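Local coordinates for uncharacterized hypothetical protein (Bacteroides uniformis, PDB 4EIU) that is of unknown function but belongs to the DUF3823 family, whose N-terminal domain is grouped with the transthyretin-like beta folds, at residues Ile75-Phe79 against Arg236-Tyr240; Phe114-Phe119 against Val219-Ile225; Thr163-Val169 against Trp184-Tyr190. All coordinates share one frame; numbering follows the deposited sequence.

In the fold
Interaction 1 joins the N-terminal domain to the C-terminal beta sandwich. Interactions 2 and 3 lie within that sandwich, nested in the chain loop closed by interaction 1. Interaction 2 presses its two sheets together; interaction 3 pairs two strands of the four-stranded one. The centres of interactions 1 and 2 lie about 11 Å apart, those of 2 and 3 about 10 Å, those of 1 and 3 about 16 Å. Strand 216-225 links all three. It probably accepts hydrogen bonds from N239 N at A223 O (2.8 Å) and from Q166 N at A222 O (2.8 Å). No active site can be assigned. A di(hydroxyethyl)ether, probably from the crystallisation liquor, lies about 3 Å from the R224 side chain.

Interaction 1 of 3, residues Ile75-Phe79 against Arg236-Tyr240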
loop_
_atom_site.group_PDB
_atom_site.type_symbol
_atom_site.label_atom_id
_atom_site.label_comp_id
_atom_site.label_asym_id
_atom_site.label_seq_id
_atom_site.Cartn_x
_atom_site.Cartn_y
_atom_site.Cartn_z
ATOM N N ILE A 75 11.393 -0.614 4.785
ATOM C CA ILE A 75 10.065 -0.921 4.291
ATOM C C ILE A 75 9.906 -0.384 2.847
ATOM O O ILE A 75 10.569 0.579 2.472
ATOM C CB ILE A 75 8.949 -0.409 5.219
ATOM C CG1 ILE A 75 8.916 1.144 5.288
ATOM C CG2 ILE A 75 9.128 -1.065 6.638
ATOM C CD1 ILE A 75 7.686 1.785 5.970
ATOM N N ASP A 76 9.123 -1.085 2.048
ATOM C CA ASP A 76 8.751 -0.670 0.689
ATOM C C ASP A 76 7.230 -0.861 0.544
ATOM O O ASP A 76 6.639 -1.797 1.135
ATOM C CB ASP A 76 9.455 -1.580 -0.307
ATOM C CG ASP A 76 10.959 -1.371 -0.337
ATOM O OD1 ASP A 76 11.456 -0.555 -1.135
ATOM O OD2 ASP A 76 11.667 -2.076 0.401
ATOM N N GLY A 77 6.586 -0.013 -0.247
ATOM C CA GLY A 77 5.154 -0.044 -0.296
ATOM C C GLY A 77 4.624 0.943 -1.298
ATOM O O GLY A 77 5.397 1.376 -2.155
ATOM N N PRO A 78 3.325 1.301 -1.179
ATOM C CA PRO A 78 2.659 2.309 -2.039
ATOM C C PRO A 78 2.954 3.733 -1.543
ATOM O O PRO A 78 2.067 4.479 -1.180
ATOM C CB PRO A 78 1.181 1.926 -1.908
ATOM C CG PRO A 78 1.072 1.481 -0.473
ATOM C CD PRO A 78 2.349 0.693 -0.255
ATOM N N PHE A 79 4.239 4.042 -1.556
ATOM C CA PHE A 79 4.792 5.286 -1.059
ATOM C C PHE A 79 6.178 5.535 -1.665
ATOM O O PHE A 79 6.871 4.619 -2.118
ATOM C CB PHE A 79 4.790 5.354 0.482
ATOM C CG PHE A 79 5.419 4.159 1.171
ATOM C CD1 PHE A 79 6.786 4.027 1.251
ATOM C CD2 PHE A 79 4.603 3.188 1.780
ATOM C CE1 PHE A 79 7.346 2.951 1.957
ATOM C CE2 PHE A 79 5.154 2.093 2.457
ATOM C CZ PHE A 79 6.520 1.985 2.526
ATOM N N ARG A 236 3.406 -2.640 -9.056
ATOM C CA ARG A 236 2.801 -1.343 -8.811
ATOM C C ARG A 236 1.738 -1.504 -7.733
ATOM O O ARG A 236 0.709 -2.125 -7.945
ATOM C CB ARG A 236 2.235 -0.757 -10.102
ATOM C CG ARG A 236 3.278 -0.671 -11.208
ATOM C CD ARG A 236 2.778 0.074 -12.443
ATOM N NE ARG A 236 1.673 -0.620 -13.134
ATOM C CZ ARG A 236 0.373 -0.286 -13.064
ATOM N NH1 ARG A 236 -0.093 0.727 -12.328
ATOM N NH2 ARG A 236 -0.496 -1.006 -13.730
ATOM N N ARG A 237 2.027 -0.956 -6.559
ATOM C CA ARG A 237 1.266 -1.258 -5.349
ATOM C C ARG A 237 0.115 -0.266 -5.158
ATOM O O ARG A 237 0.277 0.936 -5.377
ATOM C CB ARG A 237 2.162 -1.220 -4.138
ATOM C CG ARG A 237 3.375 -2.150 -4.228
ATOM C CD ARG A 237 4.251 -2.183 -2.947
ATOM N NE ARG A 237 5.387 -2.993 -3.325
ATOM C CZ ARG A 237 5.596 -4.243 -3.037
ATOM N NH1 ARG A 237 4.837 -4.893 -2.135
ATOM N NH2 ARG A 237 6.611 -4.837 -3.656
ATOM N N TRP A 238 -1.048 -0.802 -4.797
ATOM C CA TRP A 238 -2.218 0.004 -4.418
ATOM C C TRP A 238 -2.146 0.673 -3.090
ATOM O O TRP A 238 -1.705 0.096 -2.061
ATOM C CB TRP A 238 -3.493 -0.848 -4.466
ATOM C CG TRP A 238 -3.913 -1.298 -5.836
ATOM C CD1 TRP A 238 -4.449 -0.536 -6.871
ATOM C CD2 TRP A 238 -3.833 -2.651 -6.376
ATOM N NE1 TRP A 238 -4.725 -1.312 -7.956
ATOM C CE2 TRP A 238 -4.391 -2.585 -7.724
ATOM C CE3 TRP A 238 -3.450 -3.890 -5.858
ATOM C CZ2 TRP A 238 -4.478 -3.698 -8.529
ATOM C CZ3 TRP A 238 -3.535 -5.010 -6.690
ATOM C CH2 TRP A 238 -4.025 -4.909 -7.988
ATOM N N ASN A 239 -2.682 1.894 -3.080
ATOM C CA ASN A 239 -3.231 2.492 -1.859
ATOM C C ASN A 239 -4.694 2.099 -1.678
ATOM O O ASN A 239 -5.403 1.858 -2.651
ATOM C CB ASN A 239 -3.079 4.007 -1.850
ATOM C CG ASN A 239 -1.613 4.425 -1.792
ATOM O OD1 ASN A 239 -1.077 4.892 -2.789
ATOM N ND2 ASN A 239 -0.971 4.229 -0.651
ATOM N N TYR A 240 -5.111 2.007 -0.414
ATOM C CA TYR A 240 -6.363 1.383 -0.054
ATOM C C TYR A 240 -7.205 2.247 0.856
ATOM O O TYR A 240 -6.674 2.965 1.704
ATOM C CB TYR A 240 -6.093 0.078 0.726
ATOM C CG TYR A 240 -5.765 -1.165 -0.091
ATOM C CD1 TYR A 240 -6.771 -2.031 -0.488
ATOM C CD2 TYR A 240 -4.447 -1.523 -0.373
ATOM C CE1 TYR A 240 -6.489 -3.188 -1.196
ATOM C CE2 TYR A 240 -4.167 -2.664 -1.097
ATOM C CZ TYR A 240 -5.208 -3.524 -1.457
ATOM O OH TYR A 240 -4.921 -4.692 -2.152
#
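The carboxamide of N239 presents ND2 to P78 O, which lies close to the amide plane, 14° out of it. The R237 guanidinium meets G77 CA obliquely. One face of the F79 ring is covered from within its own segment by G77 N, set toward the rim. P78 is the centre of an inverse gamma turn, closed by a weak bond from F79 N to G77 O. The turn follows strand 69-76 of the N-terminal domain. It carries the proline against segment 236-240, so the contact joins the two domains.

The bond from N239 ND2 to P78 O is 3.1 Å long, with an angle of 155° at the hydrogen. It uses a lone pair in the carbonyl plane of P78. The P78 ring points at the other backbone: CB is 3.4 Å from W238 O. R237 runs extended from CG to NE, which brings CD alongside the turn, 3.5 Å from G77 CA. With no side chain, G77 lets the F79 ring lie close over its backbone N. The polar end of R237 is held beyond the contact: NH1 binds the carbonyls of S31 and G33, and NE binds T229 O. T229 OG1 also binds G77 O. Both polar atoms of the N239 amide are used: OD1 accepts from L115 N and ND2 gives to P78 O. The same ND2 also packs 3.4 Å from P78 CB.

Interaction 2 of 3, residues Phe114-Phe119 against Val219-Ile225; sequences FLNVEF and VRAAARI
I225 lays its CD1 methyl over one face of the F114 ring. CD1 is 3.8 Å from the ring centroid and 18° off the ring normal, a CH-pi contact. The chi1 of I225 is 63°, which places CG1 between the backbone N and the carbonyl carbon. This sends CD1 to F114, while CG2 turns to L115.

The two strands belong to facing sheets of a beta sandwich. Strand order and pairing match a fibronectin type III-like fold, with 115-126 at the edge of the three-stranded sheet and 216-225 inside the four-stranded one. The strand axes run nearly antiparallel, at 156°, and approach to 6.6 Å.

The tight part is between the sheets. L115 CD1 presses on the backbone at A223 C, 3.6 Å away, and also touches A223 CB. V117 straddles two alanines: CG1 meets A221 CB at 3.7 Å and CG2 meets A223 CB at 3.9 Å. The small alanine side chains are consistent with so close an approach of the leucine and valine to the backbone. V134 of strand 129-138 also packs on A221.

The other side of strand 115-119 is looser. N116 and E118 are partly exposed and make no contact with 219-225; E118 has a long, weak ion pair with R135. F119, also partly exposed, closes the end of the contact. Its CZ lies 3.5 Å from A221 N, and R220 CA sits at the ring edge.

A serine in place of I225 lacks CD1 and CG2, which would probably leave the F114 face without its CH-pi partner and open a gap beside L115.

No hydrogen bond crosses between the two segments, so they hold together by apolar packing and the CH-pi contact. L115 N and A221 N find partners in N239 OD1 and S241 OG instead.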
loop_
_atom_site.group_PDB
_atom_site.type_symbol
_atom_site.label_atom_id
_atom_site.label_comp_id
_atom_site.label_asym_id
_atom_site.label_seq_id
_atom_site.Cartn_x
_atom_site.Cartn_y
_atom_site.Cartn_z
ATOM N N PHE A 114 1.438 7.413 -2.286
ATOM C CA PHE A 114 1.197 8.002 -3.580
ATOM C C PHE A 114 -0.211 8.600 -3.680
ATOM O O PHE A 114 -0.397 9.662 -4.263
ATOM C CB PHE A 114 1.333 6.948 -4.675
ATOM C CG PHE A 114 2.665 6.272 -4.733
ATOM C CD1 PHE A 114 3.830 6.989 -4.578
ATOM C CD2 PHE A 114 2.756 4.922 -4.992
ATOM C CE1 PHE A 114 5.064 6.365 -4.664
ATOM C CE2 PHE A 114 3.989 4.293 -5.074
ATOM C CZ PHE A 114 5.149 5.032 -4.943
ATOM N N LEU A 115 -1.186 7.889 -3.125
ATOM C CA LEU A 115 -2.633 8.204 -3.225
ATOM C C LEU A 115 -3.344 7.974 -1.899
ATOM O O LEU A 115 -2.951 7.111 -1.113
ATOM C CB LEU A 115 -3.295 7.322 -4.298
ATOM C CG LEU A 115 -2.755 7.390 -5.749
ATOM C CD1 LEU A 115 -3.420 6.346 -6.672
ATOM C CD2 LEU A 115 -2.962 8.789 -6.362
ATOM N N ASN A 116 -4.372 8.774 -1.660
ATOM C CA ASN A 116 -5.340 8.532 -0.632
ATOM C C ASN A 116 -6.625 8.105 -1.299
ATOM O O ASN A 116 -7.058 8.715 -2.291
ATOM C CB ASN A 116 -5.558 9.797 0.185
ATOM C CG ASN A 116 -4.341 10.186 0.985
ATOM O OD1 ASN A 116 -3.610 9.333 1.476
ATOM N ND2 ASN A 116 -4.140 11.474 1.158
ATOM N N VAL A 117 -7.239 7.072 -0.758
ATOM C CA VAL A 117 -8.422 6.469 -1.369
ATOM C C VAL A 117 -9.468 6.261 -0.300
ATOM O O VAL A 117 -9.186 5.627 0.708
ATOM C CB VAL A 117 -8.099 5.097 -1.998
ATOM C CG1 VAL A 117 -9.347 4.516 -2.688
ATOM C CG2 VAL A 117 -6.887 5.182 -2.931
ATOM N N GLU A 118 -10.674 6.780 -0.520
ATOM C CA GLU A 118 -11.736 6.655 0.477
ATOM C C GLU A 118 -13.070 6.414 -0.195
ATOM O O GLU A 118 -13.273 6.780 -1.360
ATOM C CB GLU A 118 -11.822 7.931 1.317
ATOM C CG GLU A 118 -12.167 9.170 0.482
ATOM C CD GLU A 118 -11.893 10.481 1.190
ATOM O OE1 GLU A 118 -12.329 10.626 2.358
ATOM O OE2 GLU A 118 -11.271 11.379 0.560
ATOM N N PHE A 119 -13.982 5.806 0.551
ATOM C CA PHE A 119 -15.402 5.797 0.161
ATOM C C PHE A 119 -16.047 7.123 0.540
ATOM O O PHE A 119 -15.653 7.746 1.521
ATOM C CB PHE A 119 -16.130 4.664 0.851
ATOM C CG PHE A 119 -15.777 3.308 0.323
ATOM C CD1 PHE A 119 -16.093 2.957 -0.995
ATOM C CD2 PHE A 119 -15.151 2.371 1.138
ATOM C CE1 PHE A 119 -15.800 1.693 -1.484
ATOM C CE2 PHE A 119 -14.843 1.108 0.653
ATOM C CZ PHE A 119 -15.168 0.763 -0.657
ATOM N N VAL A 219 -16.363 -4.854 1.254
ATOM C CA VAL A 219 -15.925 -4.131 0.048
ATOM C C VAL A 219 -14.840 -3.117 0.379
ATOM O O VAL A 219 -14.761 -2.604 1.499
ATOM C CB VAL A 219 -17.091 -3.397 -0.660
ATOM C CG1 VAL A 219 -18.244 -4.347 -0.930
ATOM C CG2 VAL A 219 -17.551 -2.199 0.156
ATOM N N ARG A 220 -13.995 -2.820 -0.598
ATOM C CA ARG A 220 -12.872 -1.933 -0.361
ATOM C C ARG A 220 -12.376 -1.341 -1.680
ATOM O O ARG A 220 -12.360 -2.035 -2.698
ATOM C CB ARG A 220 -11.750 -2.717 0.279
ATOM C CG ARG A 220 -10.749 -1.898 1.059
ATOM C CD ARG A 220 -9.776 -2.841 1.740
ATOM N NE ARG A 220 -8.736 -2.132 2.469
ATOM C CZ ARG A 220 -7.588 -2.673 2.886
ATOM N NH1 ARG A 220 -7.293 -3.946 2.654
ATOM N NH2 ARG A 220 -6.697 -1.913 3.526
ATOM N N ALA A 221 -11.966 -0.078 -1.636
ATOM C CA ALA A 221 -11.441 0.612 -2.819
ATOM C C ALA A 221 -9.947 0.652 -2.765
ATOM O O ALA A 221 -9.340 0.616 -1.682
ATOM C CB ALA A 221 -12.026 2.013 -2.944
ATOM N N ALA A 222 -9.339 0.659 -3.950
ATOM C CA ALA A 222 -7.920 0.772 -4.081
ATOM C C ALA A 222 -7.609 1.509 -5.363
ATOM O O ALA A 222 -8.406 1.474 -6.293
ATOM C CB ALA A 222 -7.245 -0.602 -4.066
ATOM N N ALA A 223 -6.466 2.204 -5.382
ATOM C CA ALA A 223 -5.990 2.908 -6.600
ATOM C C ALA A 223 -4.455 2.938 -6.594
ATOM O O ALA A 223 -3.795 2.821 -5.532
ATOM C CB ALA A 223 -6.571 4.285 -6.702
ATOM N N ARG A 224 -3.884 2.958 -7.788
ATOM C CA ARG A 224 -2.439 3.004 -7.896
ATOM C C ARG A 224 -1.991 3.867 -9.057
ATOM O O ARG A 224 -2.796 4.239 -9.932
ATOM C CB ARG A 224 -1.893 1.599 -8.027
ATOM C CG ARG A 224 -2.357 0.870 -9.273
ATOM C CD ARG A 224 -1.696 -0.472 -9.383
ATOM N NE ARG A 224 -2.303 -1.251 -10.448
ATOM C CZ ARG A 224 -1.916 -2.462 -10.811
ATOM N NH1 ARG A 224 -0.939 -3.081 -10.180
ATOM N NH2 ARG A 224 -2.547 -3.074 -11.811
ATOM N N ILE A 225 -0.707 4.177 -9.039
ATOM C CA ILE A 225 -0.043 4.939 -10.073
ATOM C C ILE A 225 0.845 4.052 -10.933
ATOM O O ILE A 225 1.062 2.895 -10.614
ATOM C CB ILE A 225 0.751 6.163 -9.509
ATOM C CG1 ILE A 225 1.891 5.750 -8.567
ATOM C CG2 ILE A 225 -0.212 7.097 -8.803
ATOM C CD1 ILE A 225 2.946 6.843 -8.291
#

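Interaction 3 of 3, residues Thr163-Val169 against Trp184-Tyr190; sequences TDIQFFV and WSSSINY
Y190 N and T163 O open a ladder of backbone hydrogen bonds between the two segments. I165 and I188 form one hydrogen-bonded antiparallel pair, and F167 and S186 the next. I165 N to I188 O is 2.9 Å, and I188 N returns a bond to I165 O; F167 N to S186 O and S186 N to F167 O repeat the pattern. The ladder ends on a side chain: V169 N gives its hydrogen to S185 OG at 3.0 Å, almost straight at 177°. S185 OG in turn binds D181 O.

On the face of I165 and F167, S186 OG lies at the edge of the F167 ring, 3.4 Å from F167 CB. Its hydrogen-bond partner is Q206 O. I165 CD1 reaches the Y190 ring, 4.2 Å from CE2. V169 CG1 packs on W184 CB.

Strand 186-189 is one edge strand of the four-stranded sheet within this chain, and 162-170 is its inner neighbour. The two follow each other in the chain, like the C and C' strands of a fibronectin type III-like sandwich.

On the face of D164 and Q166, the Q166 chain bends at chi2 (-64°), and this folds its amide over S187. Q166 OE1 is 3.1 Å from S187 CB. A water joins Q166 NE2, S187 OG and N189 OD1. A second water donates to Q166 OE1 and S186 O.

Further out, D164 fixes the amide. Q166 NE2 meets D164 OD2 from above the carboxylate plane at 2.7 Å. W238 NE1 binds the same oxygen. D164 OD1 accepts from T163 OG1 on its anti side, tilted 32° from the carboxylate plane, and forms a salt bridge with R224 NE.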
loop_
_atom_site.group_PDB
_atom_site.type_symbol
_atom_site.label_atom_id
_atom_site.label_comp_id
_atom_site.label_asym_id
_atom_site.label_seq_id
_atom_site.Cartn_x
_atom_site.Cartn_y
_atom_site.Cartn_z
ATOM N N THR A 163 -3.606 4.746 -12.796
ATOM C CA THR A 163 -3.847 3.741 -13.849
ATOM C C THR A 163 -5.167 3.012 -13.666
ATOM O O THR A 163 -5.729 2.506 -14.634
ATOM C CB THR A 163 -2.676 2.712 -13.929
ATOM O OG1 THR A 163 -2.545 1.992 -12.683
ATOM C CG2 THR A 163 -1.320 3.436 -14.223
ATOM N N ASP A 164 -5.667 2.924 -12.434
ATOM C CA ASP A 164 -6.882 2.150 -12.177
ATOM C C ASP A 164 -7.457 2.380 -10.795
ATOM O O ASP A 164 -6.736 2.819 -9.910
ATOM C CB ASP A 164 -6.648 0.634 -12.390
ATOM C CG ASP A 164 -5.544 0.058 -11.508
ATOM O OD1 ASP A 164 -4.377 0.131 -11.919
ATOM O OD2 ASP A 164 -5.863 -0.514 -10.441
ATOM N N ILE A 165 -8.760 2.100 -10.653
ATOM C CA ILE A 165 -9.424 1.948 -9.370
ATOM C C ILE A 165 -9.941 0.521 -9.281
ATOM O O ILE A 165 -10.483 -0.012 -10.247
ATOM C CB ILE A 165 -10.633 2.883 -9.193
ATOM C CG1 ILE A 165 -10.162 4.329 -9.012
ATOM C CG2 ILE A 165 -11.486 2.440 -7.988
ATOM C CD1 ILE A 165 -11.266 5.368 -9.149
ATOM N N GLN A 166 -9.796 -0.092 -8.113
ATOM C CA GLN A 166 -10.338 -1.436 -7.884
ATOM C C GLN A 166 -11.427 -1.323 -6.855
ATOM O O GLN A 166 -11.295 -0.532 -5.911
ATOM C CB GLN A 166 -9.254 -2.372 -7.338
ATOM C CG GLN A 166 -8.014 -2.467 -8.214
ATOM C CD GLN A 166 -8.313 -3.076 -9.556
ATOM O OE1 GLN A 166 -9.017 -4.088 -9.633
ATOM N NE2 GLN A 166 -7.780 -2.475 -10.629
ATOM N N PHE A 167 -12.482 -2.124 -7.040
ATOM C CA PHE A 167 -13.519 -2.324 -6.056
ATOM C C PHE A 167 -13.470 -3.807 -5.692
ATOM O O PHE A 167 -14.008 -4.656 -6.400
ATOM C CB PHE A 167 -14.851 -1.882 -6.652
ATOM C CG PHE A 167 -16.006 -1.887 -5.703
ATOM C CD1 PHE A 167 -15.930 -1.282 -4.467
ATOM C CD2 PHE A 167 -17.221 -2.445 -6.094
ATOM C CE1 PHE A 167 -17.026 -1.257 -3.624
ATOM C CE2 PHE A 167 -18.313 -2.423 -5.255
ATOM C CZ PHE A 167 -18.211 -1.838 -4.011
ATOM N N PHE A 168 -12.720 -4.109 -4.628
ATOM C CA PHE A 168 -12.534 -5.469 -4.165
ATOM C C PHE A 168 -13.749 -5.868 -3.336
ATOM O O PHE A 168 -14.213 -5.114 -2.483
ATOM C CB PHE A 168 -11.259 -5.617 -3.334
ATOM C CG PHE A 168 -9.982 -5.428 -4.117
ATOM C CD1 PHE A 168 -9.665 -6.265 -5.181
ATOM C CD2 PHE A 168 -9.063 -4.446 -3.750
ATOM C CE1 PHE A 168 -8.470 -6.104 -5.882
ATOM C CE2 PHE A 168 -7.872 -4.273 -4.450
ATOM C CZ PHE A 168 -7.564 -5.112 -5.502
ATOM N N VAL A 169 -14.277 -7.052 -3.619
ATOM C CA VAL A 169 -15.394 -7.605 -2.858
ATOM C C VAL A 169 -15.003 -9.001 -2.397
ATOM O O VAL A 169 -14.445 -9.790 -3.171
ATOM C CB VAL A 169 -16.668 -7.627 -3.725
ATOM C CG1 VAL A 169 -17.826 -8.293 -2.995
ATOM C CG2 VAL A 169 -17.035 -6.207 -4.143
ATOM N N TRP A 184 -17.232 -10.913 -8.111
ATOM C CA TRP A 184 -17.881 -9.647 -7.769
ATOM C C TRP A 184 -16.949 -8.463 -7.737
ATOM O O TRP A 184 -17.398 -7.326 -7.868
ATOM C CB TRP A 184 -18.574 -9.785 -6.416
ATOM C CG TRP A 184 -19.498 -10.977 -6.341
ATOM C CD1 TRP A 184 -20.534 -11.304 -7.209
ATOM C CD2 TRP A 184 -19.503 -12.038 -5.314
ATOM N NE1 TRP A 184 -21.158 -12.466 -6.810
ATOM C CE2 TRP A 184 -20.586 -12.956 -5.680
ATOM C CE3 TRP A 184 -18.739 -12.308 -4.177
ATOM C CZ2 TRP A 184 -20.884 -14.087 -4.923
ATOM C CZ3 TRP A 184 -19.046 -13.443 -3.417
ATOM C CH2 TRP A 184 -20.097 -14.315 -3.785
ATOM N N SER A 185 -15.666 -8.710 -7.542
ATOM C CA SER A 185 -14.676 -7.631 -7.602
ATOM C C SER A 185 -14.720 -6.973 -8.996
ATOM O O SER A 185 -15.045 -7.627 -10.001
ATOM C CB SER A 185 -13.279 -8.157 -7.272
ATOM O OG SER A 185 -13.229 -8.603 -5.922
ATOM N N SER A 186 -14.448 -5.673 -9.040
ATOM C CA SER A 186 -14.515 -4.928 -10.276
ATOM C C SER A 186 -13.388 -3.931 -10.340
ATOM O O SER A 186 -12.613 -3.777 -9.389
ATOM C CB SER A 186 -15.869 -4.226 -10.429
ATOM O OG SER A 186 -16.027 -3.122 -9.543
ATOM N N SER A 187 -13.284 -3.260 -11.477
ATOM C CA SER A 187 -12.289 -2.227 -11.623
ATOM C C SER A 187 -12.600 -1.258 -12.755
ATOM O O SER A 187 -13.496 -1.512 -13.573
ATOM C CB SER A 187 -10.904 -2.872 -11.758
ATOM O OG SER A 187 -10.765 -3.589 -12.957
ATOM N N ILE A 188 -11.934 -0.106 -12.744
ATOM C CA ILE A 188 -11.952 0.816 -13.869
ATOM C C ILE A 188 -10.501 1.103 -14.182
ATOM O O ILE A 188 -9.743 1.435 -13.267
ATOM C CB ILE A 188 -12.652 2.157 -13.562
ATOM C CG1 ILE A 188 -14.067 1.942 -12.993
ATOM C CG2 ILE A 188 -12.762 2.980 -14.844
ATOM C CD1 ILE A 188 -14.625 3.162 -12.282
ATOM N N ASN A 189 -10.116 0.952 -15.447
ATOM C CA ASN A 189 -8.779 1.277 -15.926
ATOM C C ASN A 189 -8.796 2.622 -16.621
ATOM O O ASN A 189 -9.759 2.942 -17.275
ATOM C CB ASN A 189 -8.302 0.244 -16.944
ATOM C CG ASN A 189 -8.221 -1.140 -16.367
ATOM O OD1 ASN A 189 -7.639 -1.332 -15.344
ATOM N ND2 ASN A 189 -8.830 -2.114 -17.033
ATOM N N TYR A 190 -7.716 3.398 -16.482
ATOM C CA TYR A 190 -7.606 4.733 -17.087
ATOM C C TYR A 190 -6.362 4.779 -17.966
ATOM O O TYR A 190 -5.284 4.391 -17.539
ATOM C CB TYR A 190 -7.517 5.798 -15.985
ATOM C CG TYR A 190 -8.758 5.828 -15.135
ATOM C CD1 TYR A 190 -9.904 6.492 -15.569
ATOM C CD2 TYR A 190 -8.821 5.148 -13.940
ATOM C CE1 TYR A 190 -11.075 6.496 -14.811
ATOM C CE2 TYR A 190 -9.980 5.156 -13.172
ATOM C CZ TYR A 190 -11.088 5.833 -13.596
ATOM O OH TYR A 190 -12.199 5.814 -12.801
HETATM O O HOH W 1 -7.780 -3.179 -13.497
HETATM O O HOH W 2 -10.928 -5.778 -8.368
#